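Local coordinates for CYTH domain-containing protein (PDB 2DC4), which is of unknown function but has a CYTH domain, as in class IV adenylate cyclases and thiamine triphosphatases, and probably acts on a triphosphate-containing substrate, at residues 123-127 with 143-149. Numbering follows the deposited sequence.
Sequences FLDIE and VARRLGL
Residues 123-127 form an extended strand of the antiparallel sheet, hydrogen-bonded to strands 2-8 and 110-117. Residues 143-146 are the last turn of helix 133-146. The chain leaves the helix over residues 147-149. Ile126 and Ala144 set the register, with CA to CA 7.8 Å. The strand alternates: Leu124 and Ile126 point their CA-to-CB bonds toward the helix end, whereas Phe123, Asp125 and Glu127 do not reach it. Asp125 OD2 is hydrogen-bonded to Tyr159 OH.

No hydrogen bond crosses the interface, which is wholly apolar. Ile126 is its hub. Its mt rotamer brings Ile126 CD1 to 4.0 Å from Ala144 CA and 4.1 Å from Ala144 CB. The same CD1 lies 4.2 Å from Leu147 CD1 and 4.4 Å from Leu149 CD1. Val143, in its t rotamer, offers CG1 to Ile126 CD1 at 4.4 Å. Leu124 is tp and places CD2 at 4.1 Å from Leu147 CD1 and 4.0 Å from Leu149 CD1. Leu147 and Leu149 are both mt, so their CD1 methyls face the two strand residues together. The small Ala144 side chain points sideways and lets Ile126 come close to the helix backbone.

A Schellman motif ends the helix. Gly148 has positive phi (80°), Gly148 N bonds to Arg145 O (2.9 Å) and Leu149 N to Ala144 O (3.0 Å). This reversal turns Leu149 back toward the strand. Phe7, Phe112, Ile14 and Ile18 extend the apolar cluster. The contact is that of a Schellman-capped helix end packed on the outer face of the antiparallel barrel of the CYTH fold.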
loop_
_atom_site.group_PDB
_atom_site.type_symbol
_atom_site.label_atom_id
_atom_site.label_comp_id
_atom_site.label_asym_id
_atom_site.label_seq_id
_atom_site.Cartn_x
_atom_site.Cartn_y
_atom_site.Cartn_z
ATOM N N PHE A 123 12.172 24.660 7.386
ATOM C CA PHE A 123 11.399 24.461 8.601
ATOM C C PHE A 123 12.028 23.399 9.475
ATOM O O PHE A 123 12.735 22.516 8.988
ATOM C CB PHE A 123 9.972 24.021 8.262
ATOM C CG PHE A 123 9.234 24.974 7.365
ATOM C CD1 PHE A 123 9.447 24.967 5.992
ATOM C CD2 PHE A 123 8.339 25.891 7.903
ATOM C CE1 PHE A 123 8.773 25.865 5.166
ATOM C CE2 PHE A 123 7.664 26.790 7.089
ATOM C CZ PHE A 123 7.879 26.780 5.723
ATOM N N LEU A 124 11.767 23.498 10.772
ATOM C CA LEU A 124 12.269 22.511 11.716
ATOM C C LEU A 124 11.063 21.942 12.430
ATOM O O LEU A 124 10.261 22.687 12.989
ATOM C CB LEU A 124 13.198 23.140 12.764
ATOM C CG LEU A 124 13.514 22.195 13.940
ATOM C CD1 LEU A 124 14.423 21.069 13.467
ATOM C CD2 LEU A 124 14.175 22.963 15.082
ATOM N N ASP A 125 10.911 20.624 12.387
ATOM C CA ASP A 125 9.822 19.987 13.099
ATOM C C ASP A 125 10.467 19.351 14.321
ATOM O O ASP A 125 11.471 18.649 14.202
ATOM C CB ASP A 125 9.165 18.889 12.254
ATOM C CG ASP A 125 8.191 19.441 11.236
ATOM O OD1 ASP A 125 7.266 20.176 11.641
ATOM O OD2 ASP A 125 8.334 19.133 10.035
ATOM N N ILE A 126 9.920 19.630 15.497
ATOM C CA ILE A 126 10.438 19.025 16.716
ATOM C C ILE A 126 9.347 18.054 17.140
ATOM O O ILE A 126 8.218 18.455 17.444
ATOM C CB ILE A 126 10.688 20.061 17.833
ATOM C CG1 ILE A 126 11.666 21.134 17.342
ATOM C CG2 ILE A 126 11.253 19.352 19.071
ATOM C CD1 ILE A 126 12.049 22.156 18.422
ATOM N N GLU A 127 9.693 16.773 17.149
ATOM C CA GLU A 127 8.756 15.701 17.462
ATOM C C GLU A 127 9.142 14.978 18.755
ATOM O O GLU A 127 10.310 14.778 19.060
ATOM C CB GLU A 127 8.752 14.715 16.294
ATOM C CG GLU A 127 7.892 15.199 15.126
ATOM C CD GLU A 127 7.888 14.150 14.036
ATOM O OE1 GLU A 127 7.785 12.974 14.356
ATOM O OE2 GLU A 127 7.992 14.521 12.869
ATOM N N VAL A 143 12.952 22.161 24.634
ATOM C CA VAL A 143 13.967 21.980 23.603
ATOM C C VAL A 143 13.983 23.194 22.670
ATOM O O VAL A 143 15.043 23.710 22.331
ATOM C CB VAL A 143 13.689 20.713 22.756
ATOM C CG1 VAL A 143 14.704 20.608 21.623
ATOM C CG2 VAL A 143 13.738 19.485 23.638
ATOM N N ALA A 144 12.805 23.651 22.265
ATOM C CA ALA A 144 12.714 24.797 21.363
ATOM C C ALA A 144 13.417 26.026 21.947
ATOM O O ALA A 144 14.196 26.687 21.260
ATOM C CB ALA A 144 11.250 25.123 21.074
ATOM N N ARG A 145 13.131 26.330 23.208
ATOM C CA ARG A 145 13.745 27.486 23.860
ATOM C C ARG A 145 15.256 27.328 23.979
ATOM O O ARG A 145 16.010 28.307 23.925
ATOM C CB ARG A 145 13.117 27.705 25.240
ATOM C CG ARG A 145 11.608 27.966 25.180
ATOM C CD ARG A 145 11.090 28.623 26.457
ATOM N NE ARG A 145 11.249 27.786 27.645
ATOM C CZ ARG A 145 10.409 26.824 28.015
ATOM N NH1 ARG A 145 9.326 26.560 27.295
ATOM N NH2 ARG A 145 10.657 26.116 29.106
ATOM N N ARG A 146 15.713 26.094 24.144
ATOM C CA ARG A 146 17.143 25.871 24.241
ATOM C C ARG A 146 17.790 26.163 22.889
ATOM O O ARG A 146 18.982 26.457 22.810
ATOM C CB ARG A 146 17.433 24.437 24.677
ATOM C CG ARG A 146 18.903 24.199 24.925
ATOM C CD ARG A 146 19.102 23.028 25.846
ATOM N NE ARG A 146 20.517 22.752 26.064
ATOM C CZ ARG A 146 20.954 21.766 26.836
ATOM N NH1 ARG A 146 20.076 20.985 27.450
ATOM N NH2 ARG A 146 22.256 21.559 26.993
ATOM N N LEU A 147 16.992 26.085 21.827
ATOM C CA LEU A 147 17.478 26.368 20.484
ATOM C C LEU A 147 17.235 27.834 20.126
ATOM O O LEU A 147 17.520 28.258 19.011
ATOM C CB LEU A 147 16.779 25.468 19.455
ATOM C CG LEU A 147 17.090 23.967 19.550
ATOM C CD1 LEU A 147 16.140 23.203 18.634
ATOM C CD2 LEU A 147 18.540 23.698 19.155
ATOM N N GLY A 148 16.695 28.598 21.071
ATOM C CA GLY A 148 16.445 30.006 20.816
ATOM C C GLY A 148 15.193 30.300 20.014
ATOM O O GLY A 148 15.034 31.396 19.475
ATOM N N LEU A 149 14.296 29.325 19.924
ATOM C CA LEU A 149 13.058 29.515 19.187
ATOM C C LEU A 149 11.984 30.034 20.136
ATOM O O LEU A 149 12.043 29.787 21.340
ATOM C CB LEU A 149 12.626 28.188 18.564
ATOM C CG LEU A 149 13.634 27.655 17.541
ATOM C CD1 LEU A 149 13.311 26.217 17.178
ATOM C CD2 LEU A 149 13.605 28.538 16.297
#